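PDB 1JHS: MOG1 protein, which binds the small GTPase Gsp1, the yeast Ran, and takes part in nuclear protein import and poly(A)+ mRNA export. Local coordinates for residues Tyr9-Val17 with Met175-Leu186; Ile142-Glu152 with Arg164-Met175. The protein carries 1 engineered substitution. All blocks are in the same frame, centred on the assembly; numbering follows the deposited sequence.

Interaction 1. Residues Tyr9-Val17 with Met175-Leu186; sequences YGGAITTVV and MVRKFHVVDTSL
Thr14 and His180 form an antiparallel hydrogen-bonded pair, each backbone N giving its hydrogen to the other's carbonyl, with Thr14 N lying 2.9 Å from His180 O. Two residues earlier, Ala12 O takes two donors from the same face of its plane, Val182 N at 2.7 Å and Asp183 N, so the chain is gripped where it enters the strand. The tight side is the face that carries Ile13: its CG2 packs 3.6 Å from Phe179 CE1, while CD1 meets Leu186 CD2 at 3.7 Å, the Ile13 and Leu186 side chains crossing at about a right angle. Thr15 adds a polar anchor here; with OG1 anti to its backbone N (chi1 -178°), the hydroxyl donates to Met175 O, 2.9 Å away, near the end of the helix. The Thr14 side is looser and wetter. There a water links Thr14 OG1 to Lys178 O, Thr14 CG2 only brushes Val182 CG2 at 3.9 Å, and the exposed His180 and Lys178 lie along the border. Strand 13-17 is the middle of a small three-stranded antiparallel sheet, with 4-8 along its other edge, while Phe179 reaches Ile131 of strand 124-133 and Leu186 packs on Leu61 of strand 56-63.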
loop_
_atom_site.group_PDB
_atom_site.type_symbol
_atom_site.label_atom_id
_atom_site.label_comp_id
_atom_site.label_asym_id
_atom_site.label_seq_id
_atom_site.Cartn_x
_atom_site.Cartn_y
_atom_site.Cartn_z
ATOM N N TYR A 9 -7.122 9.732 -10.920
ATOM C CA TYR A 9 -6.561 10.438 -12.063
ATOM C C TYR A 9 -7.627 10.953 -13.046
ATOM O O TYR A 9 -7.605 10.643 -14.252
ATOM C CB TYR A 9 -5.576 9.508 -12.783
ATOM C CG TYR A 9 -4.516 8.927 -11.863
ATOM C CD1 TYR A 9 -4.588 7.600 -11.423
ATOM C CD2 TYR A 9 -3.462 9.718 -11.387
ATOM C CE1 TYR A 9 -3.645 7.079 -10.536
ATOM C CE2 TYR A 9 -2.514 9.209 -10.509
ATOM C CZ TYR A 9 -2.605 7.882 -10.079
ATOM O OH TYR A 9 -1.651 7.381 -9.204
ATOM N N GLY A 10 -8.560 11.739 -12.528
ATOM C CA GLY A 10 -9.597 12.286 -13.390
ATOM C C GLY A 10 -10.604 11.291 -13.929
ATOM O O GLY A 10 -11.459 11.657 -14.743
ATOM N N GLY A 11 -10.521 10.037 -13.488
ATOM C CA GLY A 11 -11.453 9.025 -13.956
ATOM C C GLY A 11 -10.825 8.033 -14.916
ATOM O O GLY A 11 -11.510 7.166 -15.457
ATOM N N ALA A 12 -9.520 8.147 -15.128
ATOM C CA ALA A 12 -8.823 7.244 -16.033
ATOM C C ALA A 12 -8.627 5.856 -15.407
ATOM O O ALA A 12 -8.434 4.872 -16.113
ATOM C CB ALA A 12 -7.471 7.832 -16.397
ATOM N N ILE A 13 -8.675 5.789 -14.082
ATOM C CA ILE A 13 -8.479 4.514 -13.395
ATOM C C ILE A 13 -9.495 4.382 -12.269
ATOM O O ILE A 13 -9.914 5.391 -11.705
ATOM C CB ILE A 13 -7.054 4.473 -12.775
ATOM C CG1 ILE A 13 -6.012 4.263 -13.873
ATOM C CG2 ILE A 13 -6.940 3.359 -11.726
ATOM C CD1 ILE A 13 -4.604 4.468 -13.383
ATOM N N THR A 14 -9.916 3.155 -11.960
ATOM C CA THR A 14 -10.814 2.947 -10.833
ATOM C C THR A 14 -10.254 1.811 -9.973
ATOM O O THR A 14 -9.508 0.951 -10.451
ATOM C CB THR A 14 -12.287 2.577 -11.258
ATOM O OG1 THR A 14 -12.294 1.346 -11.997
ATOM C CG2 THR A 14 -12.891 3.689 -12.119
ATOM N N THR A 15 -10.570 1.857 -8.683
ATOM C CA THR A 15 -10.188 0.802 -7.754
ATOM C C THR A 15 -11.152 1.028 -6.599
ATOM O O THR A 15 -12.190 1.686 -6.789
ATOM C CB THR A 15 -8.691 0.899 -7.314
ATOM O OG1 THR A 15 -8.382 -0.205 -6.443
ATOM C CG2 THR A 15 -8.404 2.214 -6.603
ATOM N N VAL A 16 -10.858 0.491 -5.421
ATOM C CA VAL A 16 -11.771 0.710 -4.296
ATOM C C VAL A 16 -10.997 1.163 -3.079
ATOM O O VAL A 16 -9.794 0.921 -2.997
ATOM C CB VAL A 16 -12.525 -0.586 -3.922
ATOM C CG1 VAL A 16 -13.346 -1.072 -5.106
ATOM C CG2 VAL A 16 -11.516 -1.686 -3.494
ATOM N N VAL A 17 -11.686 1.865 -2.169
ATOM C CA VAL A 17 -11.105 2.273 -0.892
ATOM C C VAL A 17 -12.191 2.107 0.189
ATOM O O VAL A 17 -13.400 2.063 -0.115
ATOM C CB VAL A 17 -10.548 3.749 -0.875
ATOM C CG1 VAL A 17 -9.540 3.950 -2.020
ATOM C CG2 VAL A 17 -11.681 4.754 -0.932
ATOM N N MET A 175 -7.982 -3.993 -3.728
ATOM C CA MET A 175 -7.627 -2.862 -4.582
ATOM C C MET A 175 -6.974 -3.363 -5.864
ATOM O O MET A 175 -7.217 -2.828 -6.962
ATOM C CB MET A 175 -6.658 -1.924 -3.856
ATOM C CG MET A 175 -7.304 -1.196 -2.662
ATOM S SD MET A 175 -6.183 0.078 -2.049
ATOM C CE MET A 175 -6.289 1.319 -3.387
ATOM N N VAL A 176 -6.157 -4.401 -5.735
ATOM C CA VAL A 176 -5.484 -4.960 -6.905
ATOM C C VAL A 176 -6.473 -5.666 -7.819
ATOM O O VAL A 176 -6.441 -5.482 -9.043
ATOM C CB VAL A 176 -4.388 -5.950 -6.466
ATOM C CG1 VAL A 176 -3.873 -6.779 -7.669
ATOM C CG2 VAL A 176 -3.249 -5.166 -5.815
ATOM N N ARG A 177 -7.353 -6.471 -7.228
ATOM C CA ARG A 177 -8.339 -7.189 -8.035
ATOM C C ARG A 177 -9.335 -6.263 -8.705
ATOM O O ARG A 177 -9.797 -6.563 -9.804
ATOM C CB ARG A 177 -9.072 -8.225 -7.185
ATOM C CG ARG A 177 -8.179 -9.442 -6.946
ATOM C CD ARG A 177 -8.975 -10.606 -6.494
ATOM N NE ARG A 177 -8.281 -11.869 -6.738
ATOM C CZ ARG A 177 -7.076 -12.140 -6.298
ATOM N NH1 ARG A 177 -6.441 -11.210 -5.607
ATOM N NH2 ARG A 177 -6.536 -13.349 -6.484
ATOM N N LYS A 178 -9.641 -5.143 -8.055
ATOM C CA LYS A 178 -10.597 -4.158 -8.585
ATOM C C LYS A 178 -9.980 -3.072 -9.468
ATOM O O LYS A 178 -10.704 -2.251 -10.063
ATOM C CB LYS A 178 -11.318 -3.467 -7.427
ATOM C CG LYS A 178 -12.347 -4.334 -6.724
ATOM C CD LYS A 178 -13.642 -4.355 -7.514
ATOM C CE LYS A 178 -14.748 -4.993 -6.699
ATOM N NZ LYS A 178 -16.080 -4.718 -7.332
ATOM N N PHE A 179 -8.656 -3.072 -9.558
ATOM C CA PHE A 179 -7.915 -2.077 -10.325
ATOM C C PHE A 179 -8.230 -2.152 -11.821
ATOM O O PHE A 179 -8.072 -3.200 -12.443
ATOM C CB PHE A 179 -6.408 -2.279 -10.098
ATOM C CG PHE A 179 -5.552 -1.184 -10.685
ATOM C CD1 PHE A 179 -5.271 -0.028 -9.953
ATOM C CD2 PHE A 179 -5.074 -1.291 -11.981
ATOM C CE1 PHE A 179 -4.507 1.026 -10.525
ATOM C CE2 PHE A 179 -4.316 -0.242 -12.565
ATOM C CZ PHE A 179 -4.041 0.907 -11.829
ATOM N N HIS A 180 -8.662 -1.034 -12.400
ATOM C CA HIS A 180 -9.005 -1.032 -13.823
ATOM C C HIS A 180 -8.626 0.251 -14.552
ATOM O O HIS A 180 -8.897 1.364 -14.070
ATOM C CB HIS A 180 -10.519 -1.268 -14.005
ATOM C CG HIS A 180 -10.967 -2.650 -13.648
ATOM N ND1 HIS A 180 -10.438 -3.780 -14.235
ATOM C CD2 HIS A 180 -11.911 -3.086 -12.772
ATOM C CE1 HIS A 180 -11.036 -4.853 -13.736
ATOM N NE2 HIS A 180 -11.932 -4.457 -12.845
ATOM N N VAL A 181 -7.995 0.098 -15.714
ATOM C CA VAL A 181 -7.641 1.265 -16.507
ATOM C C VAL A 181 -8.864 1.521 -17.386
ATOM O O VAL A 181 -9.255 0.675 -18.191
ATOM C CB VAL A 181 -6.389 1.032 -17.395
ATOM C CG1 VAL A 181 -6.067 2.306 -18.165
ATOM C CG2 VAL A 181 -5.185 0.643 -16.515
ATOM N N VAL A 182 -9.478 2.681 -17.188
ATOM C CA VAL A 182 -10.674 3.073 -17.929
ATOM C C VAL A 182 -10.317 3.843 -19.192
ATOM O O VAL A 182 -10.900 3.610 -20.251
ATOM C CB VAL A 182 -11.585 3.969 -17.045
ATOM C CG1 VAL A 182 -12.730 4.553 -17.870
ATOM C CG2 VAL A 182 -12.134 3.156 -15.885
ATOM N N ASP A 183 -9.352 4.752 -19.068
ATOM C CA ASP A 183 -8.918 5.600 -20.173
ATOM C C ASP A 183 -7.407 5.512 -20.372
ATOM O O ASP A 183 -6.625 6.092 -19.610
ATOM C CB ASP A 183 -9.351 7.049 -19.877
ATOM C CG ASP A 183 -8.828 8.053 -20.900
ATOM O OD1 ASP A 183 -8.327 7.639 -21.970
ATOM O OD2 ASP A 183 -8.925 9.273 -20.633
ATOM N N THR A 184 -6.994 4.795 -21.409
ATOM C CA THR A 184 -5.572 4.627 -21.689
ATOM C C THR A 184 -4.830 5.906 -22.086
ATOM O O THR A 184 -3.595 5.938 -22.069
ATOM C CB THR A 184 -5.363 3.594 -22.797
ATOM O OG1 THR A 184 -6.052 4.024 -23.977
ATOM C CG2 THR A 184 -5.897 2.250 -22.364
ATOM N N SER A 185 -5.564 6.964 -22.432
ATOM C CA SER A 185 -4.917 8.215 -22.822
ATOM C C SER A 185 -4.125 8.790 -21.671
ATOM O O SER A 185 -3.307 9.689 -21.862
ATOM C CB SER A 185 -5.947 9.237 -23.327
ATOM O OG SER A 185 -6.902 9.565 -22.332
ATOM N N LEU A 186 -4.356 8.275 -20.465
ATOM C CA LEU A 186 -3.601 8.732 -19.306
ATOM C C LEU A 186 -2.120 8.434 -19.557
ATOM O O LEU A 186 -1.245 9.129 -19.036
ATOM C CB LEU A 186 -4.046 7.986 -18.040
ATOM C CG LEU A 186 -3.250 8.193 -16.741
ATOM C CD1 LEU A 186 -3.488 9.599 -16.187
ATOM C CD2 LEU A 186 -3.682 7.155 -15.707
HETATM O O HOH W 1 -12.751 -0.770 -10.277
#

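Interaction 2. Residues Ile142-Glu152 with Arg164-Met175; sequences ISINVPLTKEE and RCHAVYQLLQEM
Arg164 grips Glu152 side-on: NE meets OE2 at 3.0 Å and NH2 meets OE1 at 2.8 Å, each oxygen using its syn lone pair, and the guanidinium and carboxylate planes are only 15° apart. The arginine leaves the helix with CG anti to its backbone N and turns about its CG-CD bond (chi3 59°), which swings the guanidinium across the end of strand 142-147. NH2 has a second acceptor, Pro147 O, which lies near the guanidinium plane although the nitrogen sits above the plane of that carbonyl. Val146 CG1 rests over the centre of one guanidinium face, 3.5 Å above it, and NH1 turns to Glu55 and Asn54. Glu152 OE1 also accepts from Thr149 N, while Thr149 OG1 receives Glu152 N at 3.0 Å; this capping box starts helix 150-157 and fixes the carboxylate. A leucine in place of Arg164 would probably leave Glu152 without its countercharge and Pro147 O without this donor. Farther along, the contact is wholly apolar. Val146 CG2 and Val168 CG2 meet tip to tip at 3.6 Å. Ile144, extended at chi2 so that CD1 reaches the helix, sets that methyl against Leu171 CD2 at 3.8 Å and Leu172 CD1, while its CG2 faces Val168 CG1. Ile142 CG2 closes the row against Met175 CE at 4.0 Å. Helix and strand run nearly antiparallel, at 163° with axes 9.7 Å apart: a helix laid along the strand on one face of the large antiparallel sheet, the alpha/beta layering of the Mog1 fold.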
loop_
_atom_site.group_PDB
_atom_site.type_symbol
_atom_site.label_atom_id
_atom_site.label_comp_id
_atom_site.label_asym_id
_atom_site.label_seq_id
_atom_site.Cartn_x
_atom_site.Cartn_y
_atom_site.Cartn_z
ATOM N N ILE A 142 1.019 0.455 -5.141
ATOM C CA ILE A 142 -0.000 0.858 -4.172
ATOM C C ILE A 142 0.587 0.591 -2.793
ATOM O O ILE A 142 1.023 -0.542 -2.526
ATOM C CB ILE A 142 -1.308 0.037 -4.321
ATOM C CG1 ILE A 142 -1.902 0.230 -5.728
ATOM C CG2 ILE A 142 -2.348 0.528 -3.298
ATOM C CD1 ILE A 142 -3.309 -0.414 -5.949
ATOM N N SER A 143 0.646 1.620 -1.936
ATOM C CA SER A 143 1.177 1.427 -0.581
ATOM C C SER A 143 0.127 1.821 0.449
ATOM O O SER A 143 -0.614 2.787 0.257
ATOM C CB SER A 143 2.481 2.231 -0.336
ATOM O OG SER A 143 2.416 3.596 -0.744
ATOM N N ILE A 144 0.032 1.035 1.517
ATOM C CA ILE A 144 -0.919 1.330 2.573
ATOM C C ILE A 144 -0.107 1.305 3.857
ATOM O O ILE A 144 0.435 0.270 4.231
ATOM C CB ILE A 144 -2.064 0.285 2.650
ATOM C CG1 ILE A 144 -2.794 0.192 1.294
ATOM C CG2 ILE A 144 -3.063 0.709 3.781
ATOM C CD1 ILE A 144 -3.987 -0.834 1.240
ATOM N N ASN A 145 -0.039 2.456 4.527
ATOM C CA ASN A 145 0.718 2.588 5.762
ATOM C C ASN A 145 -0.143 2.268 6.980
ATOM O O ASN A 145 -1.264 2.756 7.086
ATOM C CB ASN A 145 1.260 4.007 5.879
ATOM C CG ASN A 145 2.025 4.405 4.671
ATOM O OD1 ASN A 145 3.086 3.825 4.374
ATOM N ND2 ASN A 145 1.503 5.386 3.929
ATOM N N VAL A 146 0.402 1.448 7.884
ATOM C CA VAL A 146 -0.290 1.048 9.092
ATOM C C VAL A 146 0.584 1.316 10.328
ATOM O O VAL A 146 1.418 0.487 10.707
ATOM C CB VAL A 146 -0.635 -0.470 9.048
ATOM C CG1 VAL A 146 -1.660 -0.812 10.142
ATOM C CG2 VAL A 146 -1.130 -0.858 7.632
ATOM N N PRO A 147 0.413 2.490 10.966
ATOM C CA PRO A 147 1.211 2.814 12.160
ATOM C C PRO A 147 0.650 1.923 13.266
ATOM O O PRO A 147 -0.506 2.092 13.667
ATOM C CB PRO A 147 0.918 4.309 12.403
ATOM C CG PRO A 147 0.427 4.817 10.990
ATOM C CD PRO A 147 -0.399 3.641 10.520
ATOM N N LEU A 148 1.471 0.992 13.767
ATOM C CA LEU A 148 1.000 0.040 14.777
ATOM C C LEU A 148 0.910 0.576 16.198
ATOM O O LEU A 148 1.669 1.456 16.590
ATOM C CB LEU A 148 1.894 -1.204 14.822
ATOM C CG LEU A 148 2.152 -1.989 13.532
ATOM C CD1 LEU A 148 2.917 -3.271 13.840
ATOM C CD2 LEU A 148 0.804 -2.311 12.875
ATOM N N THR A 149 -0.007 -0.005 16.969
ATOM C CA THR A 149 -0.175 0.384 18.358
ATOM C C THR A 149 0.943 -0.363 19.087
ATOM O O THR A 149 1.610 -1.222 18.502
ATOM C CB THR A 149 -1.528 -0.112 18.928
ATOM O OG1 THR A 149 -1.557 -1.544 18.882
ATOM C CG2 THR A 149 -2.704 0.424 18.127
ATOM N N LYS A 150 1.166 -0.027 20.353
ATOM C CA LYS A 150 2.188 -0.721 21.140
ATOM C C LYS A 150 1.859 -2.218 21.177
ATOM O O LYS A 150 2.739 -3.076 21.056
ATOM C CB LYS A 150 2.202 -0.165 22.562
ATOM C CG LYS A 150 3.135 -0.911 23.550
ATOM C CD LYS A 150 2.960 -0.319 24.973
ATOM C CE LYS A 150 4.065 -0.740 25.952
ATOM N NZ LYS A 150 3.826 -0.045 27.283
ATOM N N GLU A 151 0.580 -2.524 21.341
ATOM C CA GLU A 151 0.128 -3.911 21.412
ATOM C C GLU A 151 0.400 -4.671 20.109
ATOM O O GLU A 151 0.897 -5.806 20.128
ATOM C CB GLU A 151 -1.365 -3.945 21.725
ATOM C CG GLU A 151 -1.949 -5.337 21.788
ATOM C CD GLU A 151 -2.170 -5.803 23.217
ATOM O OE1 GLU A 151 -1.298 -5.514 24.082
ATOM O OE2 GLU A 151 -3.213 -6.459 23.480
ATOM N N GLU A 152 0.059 -4.053 18.978
ATOM C CA GLU A 152 0.281 -4.684 17.674
ATOM C C GLU A 152 1.772 -4.859 17.377
ATOM O O GLU A 152 2.170 -5.838 16.745
ATOM C CB GLU A 152 -0.376 -3.848 16.559
ATOM C CG GLU A 152 -1.910 -3.787 16.629
ATOM C CD GLU A 152 -2.499 -2.717 15.687
ATOM O OE1 GLU A 152 -1.795 -1.708 15.425
ATOM O OE2 GLU A 152 -3.661 -2.873 15.234
ATOM N N ARG A 164 -5.409 -6.296 12.430
ATOM C CA ARG A 164 -5.575 -5.137 11.553
ATOM C C ARG A 164 -4.690 -5.267 10.321
ATOM O O ARG A 164 -5.063 -4.810 9.243
ATOM C CB ARG A 164 -5.259 -3.828 12.295
ATOM C CG ARG A 164 -5.551 -2.587 11.448
ATOM C CD ARG A 164 -5.681 -1.328 12.297
ATOM N NE ARG A 164 -4.481 -1.017 13.081
ATOM C CZ ARG A 164 -3.765 0.099 12.946
ATOM N NH1 ARG A 164 -4.112 1.007 12.043
ATOM N NH2 ARG A 164 -2.746 0.339 13.765
ATOM N N CYS A 165 -3.512 -5.870 10.479
ATOM C CA CYS A 165 -2.632 -6.081 9.327
ATOM C C CYS A 165 -3.290 -7.059 8.357
ATOM O O CYS A 165 -3.176 -6.923 7.140
ATOM C CB CYS A 165 -1.291 -6.617 9.787
ATOM S SG CYS A 165 -0.346 -5.314 10.658
ATOM N N HIS A 166 -3.974 -8.061 8.904
ATOM C CA HIS A 166 -4.686 -9.014 8.058
ATOM C C HIS A 166 -5.783 -8.261 7.284
ATOM O O HIS A 166 -6.039 -8.533 6.087
ATOM C CB HIS A 166 -5.303 -10.111 8.932
ATOM C CG HIS A 166 -5.997 -11.183 8.154
ATOM N ND1 HIS A 166 -7.211 -10.983 7.530
ATOM C CD2 HIS A 166 -5.617 -12.446 7.842
ATOM C CE1 HIS A 166 -7.547 -12.076 6.858
ATOM N NE2 HIS A 166 -6.595 -12.979 7.031
ATOM N N ALA A 167 -6.410 -7.295 7.950
ATOM C CA ALA A 167 -7.477 -6.523 7.324
ATOM C C ALA A 167 -6.878 -5.645 6.218
ATOM O O ALA A 167 -7.422 -5.572 5.106
ATOM C CB ALA A 167 -8.172 -5.663 8.363
ATOM N N VAL A 168 -5.754 -4.993 6.520
ATOM C CA VAL A 168 -5.100 -4.151 5.525
ATOM C C VAL A 168 -4.673 -4.975 4.298
ATOM O O VAL A 168 -4.804 -4.536 3.163
ATOM C CB VAL A 168 -3.877 -3.441 6.141
ATOM C CG1 VAL A 168 -2.991 -2.813 5.036
ATOM C CG2 VAL A 168 -4.390 -2.371 7.113
ATOM N N TYR A 169 -4.198 -6.188 4.534
ATOM C CA TYR A 169 -3.775 -7.019 3.416
ATOM C C TYR A 169 -4.975 -7.407 2.566
ATOM O O TYR A 169 -4.863 -7.517 1.347
ATOM C CB TYR A 169 -3.050 -8.272 3.907
ATOM C CG TYR A 169 -2.330 -8.986 2.791
ATOM C CD1 TYR A 169 -1.282 -8.368 2.102
ATOM C CD2 TYR A 169 -2.667 -10.295 2.443
ATOM C CE1 TYR A 169 -0.575 -9.056 1.099
ATOM C CE2 TYR A 169 -1.978 -10.981 1.442
ATOM C CZ TYR A 169 -0.931 -10.357 0.785
ATOM O OH TYR A 169 -0.231 -11.055 -0.172
ATOM N N GLN A 170 -6.126 -7.620 3.194
ATOM C CA GLN A 170 -7.305 -7.963 2.408
ATOM C C GLN A 170 -7.680 -6.750 1.544
ATOM O O GLN A 170 -7.979 -6.881 0.358
ATOM C CB GLN A 170 -8.484 -8.333 3.303
ATOM C CG GLN A 170 -9.689 -8.760 2.490
ATOM C CD GLN A 170 -10.843 -9.220 3.362
ATOM O OE1 GLN A 170 -10.641 -9.625 4.522
ATOM N NE2 GLN A 170 -12.057 -9.175 2.810
ATOM N N LEU A 171 -7.637 -5.561 2.137
ATOM C CA LEU A 171 -7.942 -4.336 1.379
ATOM C C LEU A 171 -6.991 -4.212 0.200
ATOM O O LEU A 171 -7.408 -3.950 -0.925
ATOM C CB LEU A 171 -7.802 -3.101 2.283
ATOM C CG LEU A 171 -7.739 -1.737 1.596
ATOM C CD1 LEU A 171 -9.030 -1.474 0.807
ATOM C CD2 LEU A 171 -7.541 -0.648 2.664
ATOM N N LEU A 172 -5.704 -4.411 0.465
ATOM C CA LEU A 172 -4.677 -4.298 -0.577
ATOM C C LEU A 172 -4.993 -5.229 -1.747
ATOM O O LEU A 172 -4.949 -4.824 -2.918
ATOM C CB LEU A 172 -3.305 -4.639 0.001
ATOM C CG LEU A 172 -2.121 -4.448 -0.972
ATOM C CD1 LEU A 172 -1.850 -2.940 -1.197
ATOM C CD2 LEU A 172 -0.874 -5.150 -0.374
ATOM N N GLN A 173 -5.314 -6.480 -1.439
ATOM C CA GLN A 173 -5.632 -7.430 -2.488
ATOM C C GLN A 173 -6.906 -7.046 -3.239
ATOM O O GLN A 173 -6.984 -7.212 -4.459
ATOM C CB GLN A 173 -5.688 -8.847 -1.904
ATOM C CG GLN A 173 -4.274 -9.333 -1.502
ATOM C CD GLN A 173 -4.126 -10.842 -1.391
ATOM O OE1 GLN A 173 -4.939 -11.514 -0.732
ATOM N NE2 GLN A 173 -3.061 -11.392 -2.027
ATOM N N GLU A 174 -7.901 -6.520 -2.525
ATOM C CA GLU A 174 -9.143 -6.090 -3.197
ATOM C C GLU A 174 -8.868 -4.907 -4.135
ATOM O O GLU A 174 -9.459 -4.820 -5.209
ATOM C CB GLU A 174 -10.230 -5.715 -2.184
ATOM C CG GLU A 174 -10.691 -6.907 -1.316
ATOM C CD GLU A 174 -11.982 -6.632 -0.553
ATOM O OE1 GLU A 174 -12.336 -7.458 0.322
ATOM O OE2 GLU A 174 -12.657 -5.604 -0.828
ATOM N N MET A 175 -7.982 -3.993 -3.728
ATOM C CA MET A 175 -7.627 -2.862 -4.582
ATOM C C MET A 175 -6.974 -3.363 -5.864
ATOM O O MET A 175 -7.217 -2.828 -6.962
ATOM C CB MET A 175 -6.658 -1.924 -3.856
ATOM C CG MET A 175 -7.304 -1.196 -2.662
ATOM S SD MET A 175 -6.183 0.078 -2.049
ATOM C CE MET A 175 -6.289 1.319 -3.387
HETATM O O HOH W 2 -4.604 -5.455 15.201
#

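How the interactions relate
From the N terminus, the chain passes through strand 4-8, turns, and lays down strand 13-17, whose partner in interaction 1 comes only near the C terminus; that contact therefore closes a loop spanning most of the protein. Within it lies the large antiparallel sheet, and late in the chain interaction 2 closes a much shorter loop, from strand 138-147 through helix 150-157 back onto helix 163-178. The smaller loop is thus enclosed by the larger, without crossing. Helix 163-178 serves both, and Met175 belongs to both contacts, whose centres lie about 21 Å apart. Together they tie this helix to the large sheet along its length and its C-terminal end to the small three-stranded sheet.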